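Local coordinates for uncharacterized protein MJ1460 (Methanocaldococcus jannaschii DSM 2661, PDB 2OSO) that is of unknown function but belongs to the vinyl-4-reductase (V4R) family and binds a zinc ion, at residues Pro97-Ser103 and Lys150-Lys156; Ile69-Lys73 and Leu84-Glu88; Tyr54-Phe60 and Phe119-Ala125. The protein carries 3 engineered substitutions. All blocks are in the same frame, centred on the assembly; numbering follows the deposited sequence.

Interaction 1: residues Pro97-Ser103 and Lys150-Lys156. With ZN (zinc ion), chain B.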
loop_
_atom_site.group_PDB
_atom_site.type_symbol
_atom_site.label_atom_id
_atom_site.label_comp_id
_atom_site.label_asym_id
_atom_site.label_seq_id
_atom_site.Cartn_x
_atom_site.Cartn_y
_atom_site.Cartn_z
ATOM N N PRO A 97 4.342 31.784 -2.822
ATOM C CA PRO A 97 3.843 30.465 -2.409
ATOM C C PRO A 97 2.362 30.471 -2.000
ATOM O O PRO A 97 1.832 31.511 -1.581
ATOM C CB PRO A 97 4.741 30.135 -1.212
ATOM C CG PRO A 97 5.155 31.441 -0.677
ATOM C CD PRO A 97 5.242 32.375 -1.814
ATOM N N TYR A 98 1.712 29.322 -2.132
ATOM C CA TYR A 98 0.318 29.143 -1.768
ATOM C C TYR A 98 0.218 28.263 -0.542
ATOM O O TYR A 98 1.213 27.712 -0.064
ATOM C CB TYR A 98 -0.452 28.460 -2.931
ATOM C CG TYR A 98 -0.108 28.986 -4.313
ATOM C CD1 TYR A 98 -0.537 30.239 -4.724
ATOM C CD2 TYR A 98 0.623 28.216 -5.217
ATOM C CE1 TYR A 98 -0.221 30.738 -5.939
ATOM C CE2 TYR A 98 0.942 28.699 -6.485
ATOM C CZ TYR A 98 0.510 29.984 -6.848
ATOM O OH TYR A 98 0.769 30.528 -8.086
ATOM N N LYS A 99 -0.996 28.114 -0.041
ATOM C CA LYS A 99 -1.258 27.235 1.070
ATOM C C LYS A 99 -2.459 26.430 0.714
ATOM O O LYS A 99 -3.414 26.957 0.160
ATOM C CB LYS A 99 -1.518 28.007 2.364
ATOM C CG LYS A 99 -0.259 28.667 2.917
ATOM C CD LYS A 99 -0.387 28.905 4.393
ATOM C CE LYS A 99 0.522 30.029 4.902
ATOM N NZ LYS A 99 1.941 29.626 4.992
ATOM N N ILE A 100 -2.394 25.148 1.025
ATOM C CA ILE A 100 -3.523 24.252 0.883
ATOM C C ILE A 100 -3.649 23.405 2.154
ATOM O O ILE A 100 -2.683 23.180 2.878
ATOM C CB ILE A 100 -3.405 23.375 -0.410
ATOM C CG1 ILE A 100 -2.278 22.396 -0.357
ATOM C CG2 ILE A 100 -3.117 24.230 -1.619
ATOM C CD1 ILE A 100 -1.993 21.802 -1.804
ATOM N N LYS A 101 -4.857 22.949 2.437
ATOM C CA LYS A 101 -5.097 22.252 3.682
ATOM C C LYS A 101 -5.697 20.881 3.408
ATOM O O LYS A 101 -6.381 20.661 2.407
ATOM C CB LYS A 101 -5.994 23.069 4.597
ATOM C CG LYS A 101 -5.502 24.524 4.938
ATOM C CD LYS A 101 -6.195 25.008 6.251
ATOM C CE LYS A 101 -6.027 26.522 6.597
ATOM N NZ LYS A 101 -6.934 26.972 7.752
ATOM N N LEU A 102 -5.436 19.955 4.312
ATOM C CA LEU A 102 -6.123 18.682 4.324
ATOM C C LEU A 102 -6.905 18.378 5.653
ATOM O O LEU A 102 -6.391 18.483 6.789
ATOM C CB LEU A 102 -5.141 17.578 3.929
ATOM C CG LEU A 102 -5.674 16.150 3.781
ATOM C CD1 LEU A 102 -6.564 15.915 2.541
ATOM C CD2 LEU A 102 -4.440 15.223 3.765
ATOM N N SER A 103 -8.200 18.111 5.484
ATOM C CA SER A 103 -9.104 17.695 6.571
ATOM C C SER A 103 -9.319 16.178 6.544
ATOM O O SER A 103 -9.424 15.596 5.476
ATOM C CB SER A 103 -10.486 18.325 6.387
ATOM O OG SER A 103 -10.559 19.533 7.092
ATOM N N LYS A 150 -6.460 20.533 11.070
ATOM C CA LYS A 150 -6.269 20.272 9.663
ATOM C C LYS A 150 -4.765 20.254 9.445
ATOM O O LYS A 150 -4.032 20.900 10.200
ATOM C CB LYS A 150 -6.894 21.400 8.822
ATOM C CG LYS A 150 -8.392 21.617 9.040
ATOM C CD LYS A 150 -8.931 22.575 8.028
ATOM C CE LYS A 150 -10.366 22.922 8.274
ATOM N NZ LYS A 150 -10.664 24.084 7.419
ATOM N N CYS A 151 -4.296 19.515 8.439
ATOM C CA CYS A 151 -2.903 19.647 7.989
ATOM C C CYS A 151 -2.812 20.823 7.019
ATOM O O CYS A 151 -3.765 21.073 6.260
ATOM C CB CYS A 151 -2.401 18.382 7.331
ATOM S SG CYS A 151 -2.559 16.776 8.284
ATOM N N VAL A 152 -1.667 21.501 7.025
ATOM C CA VAL A 152 -1.405 22.651 6.179
ATOM C C VAL A 152 -0.089 22.474 5.428
ATOM O O VAL A 152 0.963 22.206 6.011
ATOM C CB VAL A 152 -1.375 23.950 6.971
ATOM C CG1 VAL A 152 -1.085 25.140 6.033
ATOM C CG2 VAL A 152 -2.674 24.157 7.745
ATOM N N PHE A 153 -0.190 22.665 4.118
ATOM C CA PHE A 153 0.931 22.526 3.194
ATOM C C PHE A 153 1.227 23.864 2.502
ATOM O O PHE A 153 0.329 24.503 1.939
ATOM C CB PHE A 153 0.617 21.463 2.151
ATOM C CG PHE A 153 0.253 20.086 2.732
ATOM C CD1 PHE A 153 -1.072 19.791 3.086
ATOM C CD2 PHE A 153 1.211 19.098 2.876
ATOM C CE1 PHE A 153 -1.429 18.514 3.591
ATOM C CE2 PHE A 153 0.866 17.809 3.416
ATOM C CZ PHE A 153 -0.460 17.516 3.725
ATOM N N GLU A 154 2.504 24.228 2.521
ATOM C CA GLU A 154 3.071 25.371 1.802
ATOM C C GLU A 154 3.514 24.911 0.388
ATOM O O GLU A 154 4.298 23.934 0.276
ATOM C CB GLU A 154 4.312 25.783 2.580
ATOM C CG GLU A 154 4.655 27.191 2.681
ATOM C CD GLU A 154 5.530 27.399 3.935
ATOM O OE1 GLU A 154 6.515 26.606 4.098
ATOM O OE2 GLU A 154 5.196 28.260 4.785
ATOM N N VAL A 155 2.999 25.571 -0.665
ATOM C CA VAL A 155 3.298 25.208 -2.070
ATOM C C VAL A 155 4.155 26.282 -2.712
ATOM O O VAL A 155 3.728 27.440 -2.812
ATOM C CB VAL A 155 2.015 25.030 -2.953
ATOM C CG1 VAL A 155 2.392 24.594 -4.418
ATOM C CG2 VAL A 155 1.058 24.042 -2.330
ATOM N N LYS A 156 5.331 25.884 -3.191
ATOM C CA LYS A 156 6.323 26.775 -3.761
ATOM C C LYS A 156 6.658 26.355 -5.169
ATOM O O LYS A 156 6.855 25.179 -5.466
ATOM C CB LYS A 156 7.610 26.727 -2.974
ATOM C CG LYS A 156 7.563 27.471 -1.647
ATOM C CD LYS A 156 8.810 27.174 -0.808
ATOM C CE LYS A 156 8.865 25.704 -0.345
ATOM N NZ LYS A 156 7.559 25.114 0.174
HETATM ZN ZN ZN B . -0.388 16.053 8.387
#
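Tyr98 and Val155, Ile100 and Phe153, and Leu102 and Cys151 form three successive hydrogen-bonded pairs of an antiparallel ladder, each giving and taking one N-H...O bond. Every backbone N and O of these six residues is thereby satisfied across the contact. Phe153 N meets Ile100 O at 2.8 Å almost head-on, with a C=O...N angle of 170°, whereas Val155 N reaches Tyr98 O at 2.9 Å from 38° above the carbonyl plane. In the non-hydrogen-bonded pairs the alpha carbons face inward, and Lys101 CA approaches Cys151 O at 3.1 Å as a CA-H...O contact. The peptide groups of Lys101 and Ser103 turn outward to bond with Glu85 and Asp83, while Val152 and Glu154 bond to strand 135-142.

The two faces differ sharply. On one, Ile100 CD1 packs on Val155 CG2 at 3.8 Å, and Leu102 CB meets the in-plane edge of the Phe153 ring at CE1, also 3.8 Å away; these apolar groups suit a face covered by helix 118-132. On the other, long lysines can keep their charges outside: the Lys99 chain bends at its last torsion and brings NZ to 3.5 Å from Glu154 OE2, a salt bridge, and the Lys101 methylenes run alongside Val152. Lys150 NZ finds its counter-charge in Glu85, and Ser103 OG makes a weak hydrogen bond to the same carboxylate.

Cys151 SG lies beside its own backbone N (chi1 -54°) and binds zinc at 2.3 Å, a thiolate donor well matched to this metal; His117, Glu140 and Cys143 complete the site. The result is a central strand pair of the V4R domain's antiparallel sheet, with one zinc ligand, Cys151, carried on the pair itself.

Interaction 2: residues Ile69-Lys73 and Leu84-Glu88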
loop_
_atom_site.group_PDB
_atom_site.type_symbol
_atom_site.label_atom_id
_atom_site.label_comp_id
_atom_site.label_asym_id
_atom_site.label_seq_id
_atom_site.Cartn_x
_atom_site.Cartn_y
_atom_site.Cartn_z
ATOM N N ILE A 69 -7.729 20.996 -10.520
ATOM C CA ILE A 69 -7.862 20.969 -9.069
ATOM C C ILE A 69 -9.097 20.175 -8.679
ATOM O O ILE A 69 -9.055 19.432 -7.719
ATOM C CB ILE A 69 -7.915 22.395 -8.482
ATOM C CG1 ILE A 69 -6.592 23.135 -8.696
ATOM C CG2 ILE A 69 -8.286 22.401 -7.008
ATOM C CD1 ILE A 69 -5.383 22.509 -8.192
ATOM N N GLU A 70 -10.190 20.236 -9.454
ATOM C CA GLU A 70 -11.387 19.521 -8.994
ATOM C C GLU A 70 -11.107 18.009 -8.985
ATOM O O GLU A 70 -11.475 17.300 -8.054
ATOM C CB GLU A 70 -12.640 19.908 -9.804
ATOM C CG GLU A 70 -13.956 20.030 -8.968
ATOM C CD GLU A 70 -13.805 20.733 -7.568
ATOM O OE1 GLU A 70 -13.190 21.836 -7.456
ATOM O OE2 GLU A 70 -14.320 20.161 -6.566
ATOM N N GLU A 71 -10.408 17.531 -10.015
ATOM C CA GLU A 71 -10.024 16.141 -10.140
ATOM C C GLU A 71 -9.038 15.721 -9.034
ATOM O O GLU A 71 -9.137 14.615 -8.497
ATOM C CB GLU A 71 -9.431 15.887 -11.551
ATOM C CG GLU A 71 -9.281 14.433 -11.862
ATOM C CD GLU A 71 -9.058 14.107 -13.372
ATOM O OE1 GLU A 71 -8.832 14.993 -14.216
ATOM O OE2 GLU A 71 -9.092 12.910 -13.691
ATOM N N LEU A 72 -8.115 16.606 -8.686
ATOM C CA LEU A 72 -7.207 16.367 -7.546
ATOM C C LEU A 72 -7.989 16.117 -6.245
ATOM O O LEU A 72 -7.678 15.194 -5.453
ATOM C CB LEU A 72 -6.251 17.559 -7.385
ATOM C CG LEU A 72 -5.184 17.538 -6.272
ATOM C CD1 LEU A 72 -4.524 16.181 -6.075
ATOM C CD2 LEU A 72 -4.149 18.591 -6.549
ATOM N N LYS A 73 -8.994 16.966 -6.015
ATOM C CA LYS A 73 -9.843 16.857 -4.836
ATOM C C LYS A 73 -10.596 15.518 -4.812
ATOM O O LYS A 73 -10.742 14.886 -3.732
ATOM C CB LYS A 73 -10.818 18.038 -4.757
ATOM C CG LYS A 73 -10.145 19.423 -4.499
ATOM C CD LYS A 73 -11.185 20.559 -4.543
ATOM C CE LYS A 73 -10.592 21.895 -4.131
ATOM N NZ LYS A 73 -11.466 23.108 -4.413
ATOM N N LEU A 84 -9.438 17.780 0.679
ATOM C CA LEU A 84 -8.399 18.692 0.293
ATOM C C LEU A 84 -9.051 20.074 0.063
ATOM O O LEU A 84 -10.016 20.195 -0.666
ATOM C CB LEU A 84 -7.753 18.151 -0.996
ATOM C CG LEU A 84 -6.335 18.490 -1.409
ATOM C CD1 LEU A 84 -5.367 18.349 -0.245
ATOM C CD2 LEU A 84 -5.898 17.627 -2.669
ATOM N N GLU A 85 -8.533 21.090 0.742
ATOM C CA GLU A 85 -9.021 22.459 0.629
ATOM C C GLU A 85 -8.037 23.260 -0.219
ATOM O O GLU A 85 -6.917 23.535 0.205
ATOM C CB GLU A 85 -9.207 23.079 2.022
ATOM C CG GLU A 85 -10.181 22.298 2.887
ATOM C CD GLU A 85 -10.378 22.836 4.314
ATOM O OE1 GLU A 85 -9.849 23.915 4.688
ATOM O OE2 GLU A 85 -11.086 22.134 5.067
ATOM N N ILE A 86 -8.471 23.621 -1.423
ATOM C CA ILE A 86 -7.665 24.395 -2.393
ATOM C C ILE A 86 -8.583 25.410 -3.052
ATOM O O ILE A 86 -9.599 25.028 -3.635
ATOM C CB ILE A 86 -7.066 23.506 -3.540
ATOM C CG1 ILE A 86 -6.573 22.146 -3.004
ATOM C CG2 ILE A 86 -5.992 24.270 -4.314
ATOM C CD1 ILE A 86 -5.677 21.324 -3.993
ATOM N N ASP A 87 -8.229 26.688 -2.949
ATOM C CA ASP A 87 -8.912 27.767 -3.655
ATOM C C ASP A 87 -8.216 27.989 -4.996
ATOM O O ASP A 87 -7.229 28.710 -5.077
ATOM C CB ASP A 87 -8.854 29.030 -2.806
ATOM C CG ASP A 87 -9.737 30.180 -3.365
ATOM O OD1 ASP A 87 -10.086 30.139 -4.564
ATOM O OD2 ASP A 87 -10.071 31.117 -2.586
ATOM N N GLU A 88 -8.763 27.396 -6.050
ATOM C CA GLU A 88 -8.177 27.450 -7.383
ATOM C C GLU A 88 -8.148 28.846 -8.029
ATOM O O GLU A 88 -7.178 29.231 -8.680
ATOM C CB GLU A 88 -8.990 26.526 -8.266
ATOM C CG GLU A 88 -8.709 26.613 -9.720
ATOM C CD GLU A 88 -9.463 25.548 -10.474
ATOM O OE1 GLU A 88 -10.238 24.795 -9.833
ATOM O OE2 GLU A 88 -9.270 25.466 -11.689
HETATM O O HOH W 1 -7.060 23.541 -12.108
HETATM O O HOH W 2 -10.885 22.462 -11.336
HETATM O O HOH W 3 -10.565 15.718 -1.273
HETATM O O HOH W 4 -11.589 23.771 -1.464
#
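Leu72 and Ile69 turn from the first turns of helix 69-79 onto Leu84 and Ile86, making a small aliphatic core. Leu72 CG rests 3.7 Å from Leu84 CD2, and its CD2 branch meets Ile86 CD1 at 4.0 Å with the two side chains crossing at about a right angle. One turn earlier, Ile69 sets its CG2 branch anti to the backbone N, bringing that methyl to 3.8 Å from Ile86 CB. Branched residues suit this layer: Leu72 gives CG and CD1 to Leu84 and CD2 to Ile86, which lies between Ile69 and Leu72.

Lys73 closes one margin. Its extended chain lays CG and CE along Leu84 and Ile86, and the ammonium at its end donates to Ile86 O, 2.8 Å from NZ, in the carbonyl plane. A water links the same NZ to Ile86 N, and Glu70 OE1 adds a long ion pair. A second water, 2.6 Å from Lys73 O, joins that carbonyl to Leu84 N.

At the opposite end of the segment, Glu88 slides past Ile69 with OE1 3.6 Å from Ile69 CB. Its carboxylate accepts from two waters, at 3.0 Å from OE2 and 2.8 Å from OE1, which accept from Ile69 N and Glu70 N. These are amides of the helix's first turn, where an acidic group would be favoured by the positive end of the helix dipole.

Helix 118-132 covers the apolar layer through Leu124, Cys127, Ile131 and Phe132, while strand 98-103 flanks the 84-88 segment, placing Leu102 against Leu84 and Ile100 against Ile86.

Interaction 3: residues Tyr54-Phe60 and Phe119-Ala125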
loop_
_atom_site.group_PDB
_atom_site.type_symbol
_atom_site.label_atom_id
_atom_site.label_comp_id
_atom_site.label_asym_id
_atom_site.label_seq_id
_atom_site.Cartn_x
_atom_site.Cartn_y
_atom_site.Cartn_z
ATOM N N TYR A 54 8.430 11.080 0.290
ATOM C CA TYR A 54 8.147 12.278 -0.503
ATOM C C TYR A 54 8.425 12.039 -1.982
ATOM O O TYR A 54 7.589 12.315 -2.838
ATOM C CB TYR A 54 8.997 13.420 -0.006
ATOM C CG TYR A 54 8.730 14.731 -0.716
ATOM C CD1 TYR A 54 7.692 15.531 -0.332
ATOM C CD2 TYR A 54 9.537 15.162 -1.748
ATOM C CE1 TYR A 54 7.413 16.734 -0.980
ATOM C CE2 TYR A 54 9.270 16.385 -2.415
ATOM C CZ TYR A 54 8.212 17.171 -2.001
ATOM O OH TYR A 54 7.897 18.381 -2.642
ATOM N N GLU A 55 9.581 11.521 -2.304
ATOM C CA GLU A 55 9.893 11.299 -3.711
ATOM C C GLU A 55 8.995 10.260 -4.383
ATOM O O GLU A 55 8.542 10.452 -5.508
ATOM C CB GLU A 55 11.362 10.947 -3.859
ATOM C CG GLU A 55 12.260 12.110 -3.509
ATOM C CD GLU A 55 13.705 11.695 -3.439
ATOM O OE1 GLU A 55 14.148 10.959 -4.371
ATOM O OE2 GLU A 55 14.371 12.121 -2.456
ATOM N N ILE A 56 8.667 9.182 -3.676
ATOM C CA ILE A 56 7.658 8.252 -4.153
ATOM C C ILE A 56 6.261 8.876 -4.348
ATOM O O ILE A 56 5.566 8.578 -5.317
ATOM C CB ILE A 56 7.581 6.966 -3.234
ATOM C CG1 ILE A 56 8.942 6.274 -3.107
ATOM C CG2 ILE A 56 6.532 5.978 -3.777
ATOM C CD1 ILE A 56 9.387 5.600 -4.449
ATOM N N GLY A 57 5.805 9.697 -3.412
ATOM C CA GLY A 57 4.585 10.486 -3.576
ATOM C C GLY A 57 4.616 11.376 -4.805
ATOM O O GLY A 57 3.649 11.393 -5.582
ATOM N N GLU A 58 5.741 12.045 -5.050
ATOM C CA GLU A 58 5.886 12.801 -6.330
ATOM C C GLU A 58 5.584 11.951 -7.532
ATOM O O GLU A 58 4.800 12.332 -8.395
ATOM C CB GLU A 58 7.273 13.443 -6.507
ATOM C CG GLU A 58 7.616 14.490 -5.443
ATOM C CD GLU A 58 8.981 15.074 -5.675
ATOM O OE1 GLU A 58 9.955 14.425 -5.257
ATOM O OE2 GLU A 58 9.072 16.167 -6.278
ATOM N N GLU A 59 6.196 10.767 -7.595
ATOM C CA GLU A 59 5.983 9.859 -8.749
ATOM C C GLU A 59 4.555 9.317 -8.827
ATOM O O GLU A 59 4.024 9.170 -9.898
ATOM C CB GLU A 59 6.967 8.671 -8.712
ATOM C CG GLU A 59 8.408 9.056 -8.841
ATOM C CD GLU A 59 8.791 9.598 -10.225
ATOM O OE1 GLU A 59 7.985 9.641 -11.196
ATOM O OE2 GLU A 59 9.953 10.006 -10.320
ATOM N N PHE A 60 3.983 9.018 -7.664
ATOM C CA PHE A 60 2.604 8.568 -7.490
ATOM C C PHE A 60 1.648 9.616 -8.053
ATOM O O PHE A 60 0.812 9.291 -8.906
ATOM C CB PHE A 60 2.373 8.305 -6.015
ATOM C CG PHE A 60 1.164 7.485 -5.702
ATOM C CD1 PHE A 60 -0.053 8.094 -5.545
ATOM C CD2 PHE A 60 1.282 6.099 -5.467
ATOM C CE1 PHE A 60 -1.178 7.355 -5.174
ATOM C CE2 PHE A 60 0.210 5.364 -5.128
ATOM C CZ PHE A 60 -1.044 5.972 -4.977
ATOM N N PHE A 119 4.503 11.468 2.311
ATOM C CA PHE A 119 3.932 10.826 1.091
ATOM C C PHE A 119 2.852 11.707 0.457
ATOM O O PHE A 119 2.917 12.003 -0.739
ATOM C CB PHE A 119 3.424 9.405 1.417
ATOM C CG PHE A 119 2.784 8.702 0.272
ATOM C CD1 PHE A 119 3.522 8.405 -0.869
ATOM C CD2 PHE A 119 1.482 8.244 0.352
ATOM C CE1 PHE A 119 2.913 7.764 -1.937
ATOM C CE2 PHE A 119 0.913 7.569 -0.723
ATOM C CZ PHE A 119 1.658 7.309 -1.843
ATOM N N ILE A 120 1.898 12.197 1.248
ATOM C CA ILE A 120 0.842 13.100 0.731
ATOM C C ILE A 120 1.444 14.415 0.136
ATOM O O ILE A 120 1.039 14.899 -0.931
ATOM C CB ILE A 120 -0.250 13.421 1.840
ATOM C CG1 ILE A 120 -1.188 12.207 2.071
ATOM C CG2 ILE A 120 -0.996 14.730 1.462
ATOM C CD1 ILE A 120 -2.188 12.328 3.243
ATOM N N ALA A 121 2.464 14.951 0.783
ATOM C CA ALA A 121 3.111 16.193 0.356
ATOM C C ALA A 121 3.771 15.981 -1.011
ATOM O O ALA A 121 3.648 16.829 -1.888
ATOM C CB ALA A 121 4.141 16.718 1.439
ATOM N N GLY A 122 4.389 14.816 -1.207
ATOM C CA GLY A 122 4.956 14.426 -2.497
ATOM C C GLY A 122 3.882 14.300 -3.534
ATOM O O GLY A 122 4.029 14.745 -4.726
ATOM N N ILE A 123 2.815 13.616 -3.152
ATOM C CA ILE A 123 1.686 13.440 -4.104
ATOM C C ILE A 123 1.226 14.816 -4.624
ATOM O O ILE A 123 1.030 15.017 -5.814
ATOM C CB ILE A 123 0.511 12.746 -3.495
ATOM C CG1 ILE A 123 0.844 11.248 -3.250
ATOM C CG2 ILE A 123 -0.688 12.821 -4.483
ATOM C CD1 ILE A 123 -0.277 10.536 -2.447
ATOM N N LEU A 124 1.096 15.751 -3.717
ATOM C CA LEU A 124 0.595 17.100 -4.027
ATOM C C LEU A 124 1.547 17.830 -4.954
ATOM O O LEU A 124 1.113 18.467 -5.900
ATOM C CB LEU A 124 0.371 17.894 -2.737
ATOM C CG LEU A 124 -0.888 17.525 -1.955
ATOM C CD1 LEU A 124 -0.852 18.248 -0.609
ATOM C CD2 LEU A 124 -2.165 17.803 -2.729
ATOM N N ALA A 125 2.847 17.678 -4.737
ATOM C CA ALA A 125 3.830 18.287 -5.617
ATOM C C ALA A 125 3.740 17.732 -7.021
ATOM O O ALA A 125 3.828 18.483 -8.004
ATOM C CB ALA A 125 5.269 18.090 -5.067
#
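Phe60 receives Phe119 on one face in a T-shaped stack: Phe119 CZ stands over the centre of the Phe60 ring, the planes are turned 73° apart and the centroids lie 5.2 Å from each other. Phe60 CD2 in turn sits in the plane of the Phe119 ring, at its edge, while Ile123 CD1 covers one Phe119 face, displaced toward the rim. A further edge-to-face partner of Phe119 is Phe36 of the second subunit. At the far side of the contact the Tyr54 ring, swung there with CG anti to the backbone N (chi1 -177°), lies over Gly122, whose CA makes a CH-pi contact 4.0 Å from the ring centroid. Tyr54 OH passes 3.6 Å from Ala125 CB and hydrogen-bonds Val138 N.

Between these aromatic flanks Gly57 and Gly122 bring the helices backbone to backbone. Glycine suits both sites: a beta carbon would run into Phe119 O from Gly57 and into Tyr54 O from Gly122. The axes of the two segments approach to 6.3 Å and cross at -39°, running broadly parallel, and Gly57 C is only 3.3 Å from Gly122 C. Such glycine-mediated crossings with CA-H...O contacts resemble the GASright motif best known from membrane helices. Here Gly122 CA faces Tyr54 O, Ile123 CA lies 3.2 Å from Gly57 O, and Glu58 CA lies 3.1 Å from Gly122 O. No conventional hydrogen bond joins the segments.

Small Ala121 and Ala125 let the Tyr54 ring settle close to the helix, and Glu58 runs its extended methylenes along Gly122.

Overall arrangement
Interaction 3 is the most central of the three, a helix pair held by aromatic rings and bare glycine backbone, and it borders the second subunit; no chain-to-chain contact reaches interactions 1 or 2. Interaction 1 is half core and half surface, relying on backbone hydrogen bonds, with a metal ligand at one end. Interaction 2 is smaller, an aliphatic layer edged by waters and a lysine. The last two share one sheet: strands 83-85 and 98-103 are neighbours, and Glu85, on the first of them, ties the two contacts together. Helix 118-132 connects all three, since Ile120 packs on Leu102 and Phe153, and Leu124 on Ile100, Phe153 and Leu84.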